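Local atomic coordinates of probable mRNA-capping enzyme (Mimivirus, PDB entry 2QY2), a protein that caps viral mRNA as a trifunctional enzyme, the domain here being the RNA triphosphatase that removes the terminal phosphate from the RNA 5' end. Residues Ser42-Asn47 / Thr144-Glu149; Phe51-Glu56 / Phe233-Asp238; Ser187-Thr192 / Leu212-Ile217. All coordinates share one frame; numbering follows the deposited sequence.

Interaction 1. Residues Ser42-Asn47 / Thr144-Glu149; sequences SFKNIN and TIKSTE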
loop_
_atom_site.group_PDB
_atom_site.type_symbol
_atom_site.label_atom_id
_atom_site.label_comp_id
_atom_site.label_asym_id
_atom_site.label_seq_id
_atom_site.Cartn_x
_atom_site.Cartn_y
_atom_site.Cartn_z
ATOM N N SER A 42 5.601 5.280 5.421
ATOM C CA SER A 42 4.936 6.094 4.413
ATOM C C SER A 42 5.436 7.534 4.443
ATOM O O SER A 42 5.462 8.160 5.500
ATOM C CB SER A 42 3.421 6.054 4.641
ATOM O OG SER A 42 2.746 6.947 3.778
ATOM N N PHE A 43 5.803 8.052 3.273
ATOM C CA PHE A 43 6.290 9.431 3.129
ATOM C C PHE A 43 5.150 10.331 2.695
ATOM O O PHE A 43 4.544 10.117 1.643
ATOM C CB PHE A 43 7.410 9.507 2.096
ATOM C CG PHE A 43 8.670 8.816 2.512
ATOM C CD1 PHE A 43 8.742 7.411 2.565
ATOM C CD2 PHE A 43 9.805 9.565 2.847
ATOM C CE1 PHE A 43 9.935 6.755 2.952
ATOM C CE2 PHE A 43 11.010 8.916 3.237
ATOM C CZ PHE A 43 11.061 7.511 3.286
ATOM N N LYS A 44 4.854 11.328 3.521
ATOM C CA LYS A 44 3.769 12.254 3.243
ATOM C C LYS A 44 4.181 13.381 2.313
ATOM O O LYS A 44 5.369 13.701 2.180
ATOM C CB LYS A 44 3.212 12.825 4.559
ATOM C CG LYS A 44 1.959 12.118 5.106
ATOM C CD LYS A 44 2.145 10.613 5.358
ATOM C CE LYS A 44 0.805 9.926 5.586
ATOM N NZ LYS A 44 0.923 8.444 5.609
ATOM N N ASN A 45 3.173 13.925 1.633
ATOM C CA ASN A 45 3.285 15.060 0.716
ATOM C C ASN A 45 4.207 14.927 -0.490
ATOM O O ASN A 45 4.918 15.874 -0.864
ATOM C CB ASN A 45 3.565 16.350 1.503
ATOM C CG ASN A 45 2.477 16.663 2.519
ATOM O OD1 ASN A 45 1.287 16.501 2.248
ATOM N ND2 ASN A 45 2.885 17.135 3.690
ATOM N N ILE A 46 4.191 13.742 -1.098
ATOM C CA ILE A 46 4.979 13.490 -2.303
ATOM C C ILE A 46 4.151 14.023 -3.478
ATOM O O ILE A 46 2.989 13.660 -3.639
ATOM C CB ILE A 46 5.293 11.970 -2.469
ATOM C CG1 ILE A 46 6.100 11.462 -1.255
ATOM C CG2 ILE A 46 6.014 11.686 -3.786
ATOM C CD1 ILE A 46 7.393 12.236 -0.938
ATOM N N ASN A 47 4.738 14.946 -4.234
ATOM C CA ASN A 47 4.073 15.553 -5.384
ATOM C C ASN A 47 4.635 15.010 -6.694
ATOM O O ASN A 47 5.531 14.157 -6.675
ATOM C CB ASN A 47 4.174 17.092 -5.320
ATOM C CG ASN A 47 5.566 17.599 -4.927
ATOM O OD1 ASN A 47 6.608 16.992 -5.484
ATOM N ND2 ASN A 47 5.689 18.544 -4.146
ATOM N N THR A 144 5.295 8.431 8.409
ATOM C CA THR A 144 4.484 7.639 9.311
ATOM C C THR A 144 5.007 6.213 9.280
ATOM O O THR A 144 5.240 5.657 8.205
ATOM C CB THR A 144 3.000 7.670 8.902
ATOM O OG1 THR A 144 2.624 9.013 8.572
ATOM C CG2 THR A 144 2.136 7.211 10.049
ATOM N N ILE A 145 5.225 5.650 10.469
ATOM C CA ILE A 145 5.723 4.281 10.620
ATOM C C ILE A 145 4.494 3.450 10.980
ATOM O O ILE A 145 3.851 3.710 12.001
ATOM C CB ILE A 145 6.738 4.161 11.800
ATOM C CG1 ILE A 145 7.774 5.298 11.783
ATOM C CG2 ILE A 145 7.405 2.792 11.790
ATOM C CD1 ILE A 145 8.718 5.320 10.602
ATOM N N LYS A 146 4.166 2.464 10.145
ATOM C CA LYS A 146 3.004 1.626 10.407
ATOM C C LYS A 146 3.219 0.127 10.284
ATOM O O LYS A 146 3.981 -0.345 9.439
ATOM C CB LYS A 146 1.790 2.072 9.572
ATOM C CG LYS A 146 1.978 2.085 8.060
ATOM C CD LYS A 146 0.749 2.631 7.334
ATOM C CE LYS A 146 0.755 4.154 7.256
ATOM N NZ LYS A 146 -0.451 4.689 6.559
ATOM N N SER A 147 2.582 -0.602 11.193
ATOM C CA SER A 147 2.629 -2.055 11.206
ATOM C C SER A 147 1.176 -2.514 11.250
ATOM O O SER A 147 0.444 -2.161 12.182
ATOM C CB SER A 147 3.405 -2.579 12.414
ATOM O OG SER A 147 3.582 -3.988 12.327
ATOM N N THR A 148 0.750 -3.240 10.211
ATOM C CA THR A 148 -0.624 -3.747 10.101
ATOM C C THR A 148 -0.662 -5.215 9.686
ATOM O O THR A 148 0.260 -5.707 9.032
ATOM C CB THR A 148 -1.462 -2.966 9.034
ATOM O OG1 THR A 148 -0.775 -2.972 7.777
ATOM C CG2 THR A 148 -1.738 -1.533 9.464
ATOM N N GLU A 149 -1.755 -5.896 10.036
ATOM C CA GLU A 149 -1.947 -7.295 9.664
ATOM C C GLU A 149 -2.734 -7.322 8.366
ATOM O O GLU A 149 -3.767 -6.654 8.235
ATOM C CB GLU A 149 -2.690 -8.080 10.751
ATOM C CG GLU A 149 -2.750 -9.580 10.482
ATOM C CD GLU A 149 -3.645 -10.332 11.451
ATOM O OE1 GLU A 149 -4.635 -9.757 11.945
ATOM O OE2 GLU A 149 -3.364 -11.514 11.709
#
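Ser42 pairs with Thr144 through both of its backbone polar groups: Ser42 N donates to Thr144 O at 2.8 Å, and Thr144 N returns a bond to Ser42 O at 2.9 Å. This is an antiparallel hydrogen-bonded pair between strands 37-46 and 143-153, whose short segments run at 140° to one another, well off exactly antiparallel. On the same face, CB of Ser42 lies against the aliphatic chain of Lys146, 4.2 Å from its CE. Phe43 points away from Thr144-Glu149, and its ring packs on helix 222-236, while its backbone bonds to Leu212 of strand 209-216. Strand 37-46 is thus held on two sides, as expected in the closed antiparallel barrel, or tunnel, of this RNA triphosphatase domain; its ladder with strand 143-153 runs on through Glu40 and Lys146 in one direction and Lys44 and Ala142 in the other. The Lys44 chain bends at chi2 (58°) and folds back along its own strand, bringing NZ within 3.0 Å of Ser42 OG. From there NZ reaches Thr144 OG1 in a weak bond of 3.5 Å, with CD and CE also touching that hydroxyl; both NZ contacts refer to the modelled conformers of Ser42 and Thr144 and are less certain for it. NZ of Lys146 comes to 4.1 Å from NZ of Lys44, bringing two probably like-charged ammonium groups close together.

Interaction 2. Residues Phe51-Glu56 / Phe233-Asp238; sequences FMRITE and FMIIQD
Arg53 reaches from helix 48-61 to the C-terminal end of helix 222-236, making a polar surface contact backed by a few isoleucine contacts on the outside of the barrel. CG of Arg53 stands anti to the backbone N (chi1 -178°), and the chain runs out extended before bending at chi3, which delivers the guanidinium to the last carbonyls of the other helix. NH1 donates to Ile235 O at 2.9 Å, a fairly straight bond lying in both the guanidinium and the carbonyl planes. The same nitrogen makes a weak bond to Gln237 O at 3.2 Å. Beyond it, NH2 forms a salt bridge to Asp238 OD1 at 2.8 Å; the carboxylate plane stands almost perpendicular to the guanidinium, at 87°, and this terminal residue is poorly ordered, so that part of the grip is probably less firm. A positive group beside the carbonyl end of a helix should be favoured by the helix dipole. Nearer the backbone of Arg53, its CD rests 4.0 Å from CG2 of Ile235. Ile54 reaches both isoleucines, its CG1 lying 4.3 Å from Ile235 CG2 and its CD1 turned to Ile236 CG1. Ile235 extends the helix-to-helix packing to His57 and Tyr58, whereas Ile54 and Ile236 both press on Leu212 of strand 209-216, and Ile236 also touches Phe43 and Ile46 of strand 37-46.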
loop_
_atom_site.group_PDB
_atom_site.type_symbol
_atom_site.label_atom_id
_atom_site.label_comp_id
_atom_site.label_asym_id
_atom_site.label_seq_id
_atom_site.Cartn_x
_atom_site.Cartn_y
_atom_site.Cartn_z
ATOM N N PHE A 51 7.830 12.514 -7.484
ATOM C CA PHE A 51 7.501 11.240 -8.130
ATOM C C PHE A 51 8.437 10.987 -9.307
ATOM O O PHE A 51 8.977 9.888 -9.445
ATOM C CB PHE A 51 6.028 11.251 -8.615
ATOM C CG PHE A 51 5.631 10.049 -9.467
ATOM C CD1 PHE A 51 5.423 8.786 -8.884
ATOM C CD2 PHE A 51 5.461 10.185 -10.856
ATOM C CE1 PHE A 51 5.057 7.667 -9.671
ATOM C CE2 PHE A 51 5.094 9.072 -11.661
ATOM C CZ PHE A 51 4.895 7.811 -11.066
ATOM N N MET A 52 8.627 12.012 -10.141
ATOM C CA MET A 52 9.496 11.906 -11.311
ATOM C C MET A 52 10.954 11.690 -10.963
ATOM O O MET A 52 11.591 10.812 -11.528
ATOM C CB MET A 52 9.331 13.117 -12.219
ATOM C CG MET A 52 7.957 13.191 -12.826
ATOM S SD MET A 52 7.783 12.326 -14.385
ATOM C CE MET A 52 7.264 10.796 -13.972
ATOM N N ARG A 53 11.423 12.399 -9.939
ATOM C CA ARG A 53 12.806 12.287 -9.481
ATOM C C ARG A 53 13.090 10.902 -8.900
ATOM O O ARG A 53 14.064 10.269 -9.288
ATOM C CB ARG A 53 13.117 13.363 -8.444
ATOM C CG ARG A 53 14.560 13.322 -7.957
ATOM C CD ARG A 53 14.781 14.280 -6.836
ATOM N NE ARG A 53 14.745 15.667 -7.276
ATOM C CZ ARG A 53 14.897 16.717 -6.477
ATOM N NH1 ARG A 53 15.100 16.550 -5.173
ATOM N NH2 ARG A 53 14.852 17.939 -6.991
ATOM N N ILE A 54 12.213 10.434 -8.008
ATOM C CA ILE A 54 12.351 9.120 -7.365
ATOM C C ILE A 54 12.331 7.959 -8.364
ATOM O O ILE A 54 13.222 7.093 -8.309
ATOM C CB ILE A 54 11.256 8.902 -6.257
ATOM C CG1 ILE A 54 11.456 9.908 -5.124
ATOM C CG2 ILE A 54 11.349 7.499 -5.640
ATOM C CD1 ILE A 54 10.191 10.202 -4.367
ATOM N N THR A 55 11.348 7.954 -9.278
ATOM C CA THR A 55 11.216 6.891 -10.288
ATOM C C THR A 55 12.430 6.830 -11.205
ATOM O O THR A 55 13.007 5.758 -11.391
ATOM C CB THR A 55 9.948 7.029 -11.179
ATOM O OG1 THR A 55 9.855 8.355 -11.709
ATOM C CG2 THR A 55 8.692 6.698 -10.399
ATOM N N GLU A 56 12.856 7.997 -11.694
ATOM C CA GLU A 56 14.025 8.097 -12.584
ATOM C C GLU A 56 15.312 7.667 -11.869
ATOM O O GLU A 56 16.061 6.867 -12.407
ATOM C CB GLU A 56 14.168 9.516 -13.148
ATOM C CG GLU A 56 13.187 9.847 -14.274
ATOM C CD GLU A 56 13.436 9.042 -15.544
ATOM O OE1 GLU A 56 14.459 9.295 -16.219
ATOM O OE2 GLU A 56 12.609 8.156 -15.861
ATOM N N PHE A 233 15.390 10.458 1.917
ATOM C CA PHE A 233 15.255 11.893 2.209
ATOM C C PHE A 233 16.259 12.710 1.400
ATOM O O PHE A 233 15.922 13.775 0.903
ATOM C CB PHE A 233 15.435 12.175 3.707
ATOM C CG PHE A 233 14.259 11.754 4.553
ATOM C CD1 PHE A 233 12.952 12.174 4.234
ATOM C CD2 PHE A 233 14.453 10.949 5.683
ATOM C CE1 PHE A 233 11.849 11.795 5.036
ATOM C CE2 PHE A 233 13.363 10.557 6.497
ATOM C CZ PHE A 233 12.061 10.982 6.170
ATOM N N MET A 234 17.455 12.150 1.188
ATOM C CA MET A 234 18.506 12.809 0.399
ATOM C C MET A 234 18.114 12.998 -1.073
ATOM O O MET A 234 18.476 14.006 -1.689
ATOM C CB MET A 234 19.837 12.055 0.512
ATOM C CG MET A 234 20.609 12.378 1.792
ATOM S SD MET A 234 22.252 11.642 1.796
ATOM C CE MET A 234 22.126 10.502 3.182
ATOM N N ILE A 235 17.320 12.059 -1.602
ATOM C CA ILE A 235 16.825 12.120 -2.986
ATOM C C ILE A 235 15.721 13.182 -3.071
ATOM O O ILE A 235 15.760 14.032 -3.956
ATOM C CB ILE A 235 16.269 10.737 -3.472
ATOM C CG1 ILE A 235 17.390 9.692 -3.474
ATOM C CG2 ILE A 235 15.663 10.840 -4.891
ATOM C CD1 ILE A 235 16.886 8.268 -3.363
ATOM N N ILE A 236 14.798 13.157 -2.105
ATOM C CA ILE A 236 13.659 14.091 -2.027
ATOM C C ILE A 236 14.052 15.564 -1.841
ATOM O O ILE A 236 13.577 16.422 -2.588
ATOM C CB ILE A 236 12.656 13.682 -0.882
ATOM C CG1 ILE A 236 12.068 12.301 -1.160
ATOM C CG2 ILE A 236 11.492 14.698 -0.751
ATOM C CD1 ILE A 236 11.314 11.711 0.029
ATOM N N GLN A 237 14.922 15.831 -0.864
ATOM C CA GLN A 237 15.383 17.183 -0.521
ATOM C C GLN A 237 15.970 18.048 -1.637
ATOM O O GLN A 237 16.643 17.551 -2.546
ATOM C CB GLN A 237 16.371 17.129 0.645
ATOM C CG GLN A 237 15.735 16.859 2.002
ATOM C CD GLN A 237 16.764 16.683 3.103
ATOM O OE1 GLN A 237 17.502 17.650 3.395
ATOM N NE2 GLN A 237 16.838 15.577 3.678
ATOM N N ASP A 238 15.677 19.346 -1.551
ATOM C CA ASP A 238 16.142 20.347 -2.511
ATOM C C ASP A 238 17.158 21.284 -1.860
ATOM O O ASP A 238 18.261 21.443 -2.428
ATOM C CB ASP A 238 14.958 21.158 -3.052
ATOM C CG ASP A 238 13.977 20.308 -3.841
ATOM O OD1 ASP A 238 14.417 19.602 -4.772
ATOM O OD2 ASP A 238 12.767 20.348 -3.533
ATOM O OXT ASP A 238 16.842 21.844 -0.786
#

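Interaction 3. Residues Ser187-Thr192 / Leu212-Ile217; sequences SRIDIT and LELELI
Two hydrogen-bonded pairs, Arg188 with Glu215 and Asp190 with Glu213, hold the hairpin strands 187-197 and 209-216 together; the straightest bond runs from Asp190 N to Glu213 O (2.8 Å, 175°). Between them Leu214 CA approaches Arg188 O at 3.5 Å and Ile189 CA approaches Glu213 O, both CA-H...O contacts. Apolar packing occupies the face bearing Ile189, Ile191, Leu212 and Leu214. Ile189 sends CD1 to Leu214 CD2, 3.6 Å away in the modelled leucine conformer, and CG2 to Leu212 CD1; helices 48-61 and 222-236 cover the group. The opposite face is polar. Arg188 grips Asp190 side-on, NE to OD1 at 3.0 Å and NH2 to OD2 at 2.9 Å, each donated close to the guanidinium plane, while Ser180 also bonds OD1. With its rotation thus fixed, the guanidinium lays one face over CB of Glu215, 3.6 Å from NH2. One water donates to Leu216 O and weakly accepts from Arg188 NH1; a second lies 2.8 Å from Glu213 OE1. Glu213 and Glu215, two residues apart on one face, join Glu38 and Glu40 in an acidic cluster consistent with the metal-binding glutamates of tunnel-type triphosphatases, its charge probably offset in part by Arg188.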
loop_
_atom_site.group_PDB
_atom_site.type_symbol
_atom_site.label_atom_id
_atom_site.label_comp_id
_atom_site.label_asym_id
_atom_site.label_seq_id
_atom_site.Cartn_x
_atom_site.Cartn_y
_atom_site.Cartn_z
ATOM N N SER A 187 14.606 -4.860 2.171
ATOM C CA SER A 187 13.840 -3.648 1.915
ATOM C C SER A 187 13.412 -3.441 0.477
ATOM O O SER A 187 14.097 -3.863 -0.454
ATOM C CB SER A 187 14.628 -2.434 2.396
ATOM O OG SER A 187 14.790 -2.471 3.797
ATOM N N ARG A 188 12.319 -2.690 0.324
ATOM C CA ARG A 188 11.722 -2.389 -0.970
ATOM C C ARG A 188 11.142 -0.979 -0.973
ATOM O O ARG A 188 10.500 -0.572 -0.010
ATOM C CB ARG A 188 10.600 -3.394 -1.240
ATOM C CG ARG A 188 10.278 -3.646 -2.694
ATOM C CD ARG A 188 9.164 -4.675 -2.828
ATOM N NE ARG A 188 7.880 -4.121 -2.392
ATOM C CZ ARG A 188 7.132 -4.608 -1.402
ATOM N NH1 ARG A 188 7.516 -5.691 -0.734
ATOM N NH2 ARG A 188 6.053 -3.944 -1.005
ATOM N N ILE A 189 11.390 -0.234 -2.048
ATOM C CA ILE A 189 10.862 1.121 -2.207
ATOM C C ILE A 189 9.675 1.002 -3.168
ATOM O O ILE A 189 9.812 0.457 -4.253
ATOM C CB ILE A 189 11.930 2.094 -2.816
ATOM C CG1 ILE A 189 13.108 2.281 -1.850
ATOM C CG2 ILE A 189 11.302 3.446 -3.222
ATOM C CD1 ILE A 189 12.807 3.078 -0.604
ATOM N N ASP A 190 8.510 1.474 -2.739
ATOM C CA ASP A 190 7.309 1.440 -3.566
ATOM C C ASP A 190 6.936 2.869 -3.872
ATOM O O ASP A 190 6.712 3.655 -2.950
ATOM C CB ASP A 190 6.131 0.791 -2.816
ATOM C CG ASP A 190 6.277 -0.713 -2.636
ATOM O OD1 ASP A 190 7.102 -1.364 -3.316
ATOM O OD2 ASP A 190 5.524 -1.251 -1.803
ATOM N N ILE A 191 6.887 3.211 -5.157
ATOM C CA ILE A 191 6.501 4.554 -5.580
ATOM C C ILE A 191 5.285 4.371 -6.492
ATOM O O ILE A 191 5.343 3.638 -7.484
ATOM C CB ILE A 191 7.709 5.338 -6.216
ATOM C CG1 ILE A 191 7.306 6.740 -6.682
ATOM C CG2 ILE A 191 8.341 4.571 -7.327
ATOM C CD1 ILE A 191 6.898 7.718 -5.567
ATOM N N THR A 192 4.186 5.033 -6.134
ATOM C CA THR A 192 2.927 4.870 -6.854
ATOM C C THR A 192 2.161 6.131 -7.279
ATOM O O THR A 192 1.993 7.066 -6.498
ATOM C CB THR A 192 1.950 3.995 -5.996
ATOM O OG1 THR A 192 2.652 2.883 -5.434
ATOM C CG2 THR A 192 0.826 3.437 -6.841
ATOM N N LEU A 212 4.632 7.136 -1.595
ATOM C CA LEU A 212 5.985 6.602 -1.481
ATOM C C LEU A 212 6.137 5.886 -0.158
ATOM O O LEU A 212 5.818 6.442 0.898
ATOM C CB LEU A 212 7.030 7.721 -1.581
ATOM C CG LEU A 212 8.514 7.381 -1.351
ATOM C CD1 LEU A 212 9.061 6.517 -2.454
ATOM C CD2 LEU A 212 9.315 8.654 -1.211
ATOM N N GLU A 213 6.597 4.640 -0.226
ATOM C CA GLU A 213 6.806 3.838 0.970
ATOM C C GLU A 213 8.064 2.989 0.949
ATOM O O GLU A 213 8.522 2.562 -0.118
ATOM C CB GLU A 213 5.664 2.820 1.196
ATOM C CG GLU A 213 4.228 3.337 1.252
ATOM C CD GLU A 213 3.488 3.169 -0.063
ATOM O OE1 GLU A 213 3.674 2.135 -0.741
ATOM O OE2 GLU A 213 2.710 4.077 -0.415
ATOM N N LEU A 214 8.622 2.772 2.137
ATOM C CA LEU A 214 9.771 1.896 2.328
ATOM C C LEU A 214 9.121 0.715 3.060
ATOM O O LEU A 214 8.679 0.848 4.203
ATOM C CB LEU A 214 10.868 2.570 3.178
ATOM C CG LEU A 214 12.229 1.910 3.517
ATOM C CD1 LEU A 214 12.145 1.093 4.787
ATOM C CD2 LEU A 214 12.777 1.064 2.379
ATOM N N GLU A 215 9.015 -0.412 2.363
ATOM C CA GLU A 215 8.397 -1.621 2.902
ATOM C C GLU A 215 9.462 -2.658 3.232
ATOM O O GLU A 215 10.355 -2.914 2.422
ATOM C CB GLU A 215 7.418 -2.197 1.865
ATOM C CG GLU A 215 6.529 -3.359 2.345
ATOM C CD GLU A 215 5.218 -2.914 2.986
ATOM O OE1 GLU A 215 4.750 -1.785 2.721
ATOM O OE2 GLU A 215 4.634 -3.717 3.742
ATOM N N LEU A 216 9.361 -3.244 4.422
ATOM C CA LEU A 216 10.293 -4.271 4.855
ATOM C C LEU A 216 9.844 -5.641 4.367
ATOM O O LEU A 216 8.651 -5.891 4.222
ATOM C CB LEU A 216 10.444 -4.288 6.373
ATOM C CG LEU A 216 11.157 -3.117 7.050
ATOM C CD1 LEU A 216 11.478 -3.548 8.473
ATOM C CD2 LEU A 216 12.446 -2.728 6.325
ATOM N N ILE A 217 10.821 -6.463 4.001
ATOM C CA ILE A 217 10.595 -7.838 3.551
ATOM C C ILE A 217 10.913 -8.703 4.786
ATOM O O ILE A 217 10.278 -9.731 5.012
ATOM C CB ILE A 217 11.519 -8.194 2.341
ATOM C CG1 ILE A 217 11.248 -7.230 1.170
ATOM C CG2 ILE A 217 11.312 -9.656 1.885
ATOM C CD1 ILE A 217 12.312 -7.248 0.066
HETATM O O HOH W 1 7.407 -6.860 2.089
HETATM O O HOH W 2 3.746 3.369 -3.243
#

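How the interactions relate
Interactions 1 and 3 lie in the barrel wall, their centres about 10 Å apart; each contributes one of two neighbouring strands, 37-46 and 209-216 respectively, joined where Phe43 N probably bonds to Leu212 O. Interaction 2 sits outside, its centre about 16 Å from that of interaction 1 and 14 Å from that of interaction 3. Helix 48-61 follows strand 37-46 and helix 222-236 follows strand 209-216, so interaction 2 joins the helices that succeed these strands. Along the chain, interaction 1 closes before interaction 3 opens, interaction 3 is nested within the loop closed by interaction 2, and interactions 1 and 2 alternate. Leu212 contacts both helices, linking the triphosphatase tunnel wall to its outer layer.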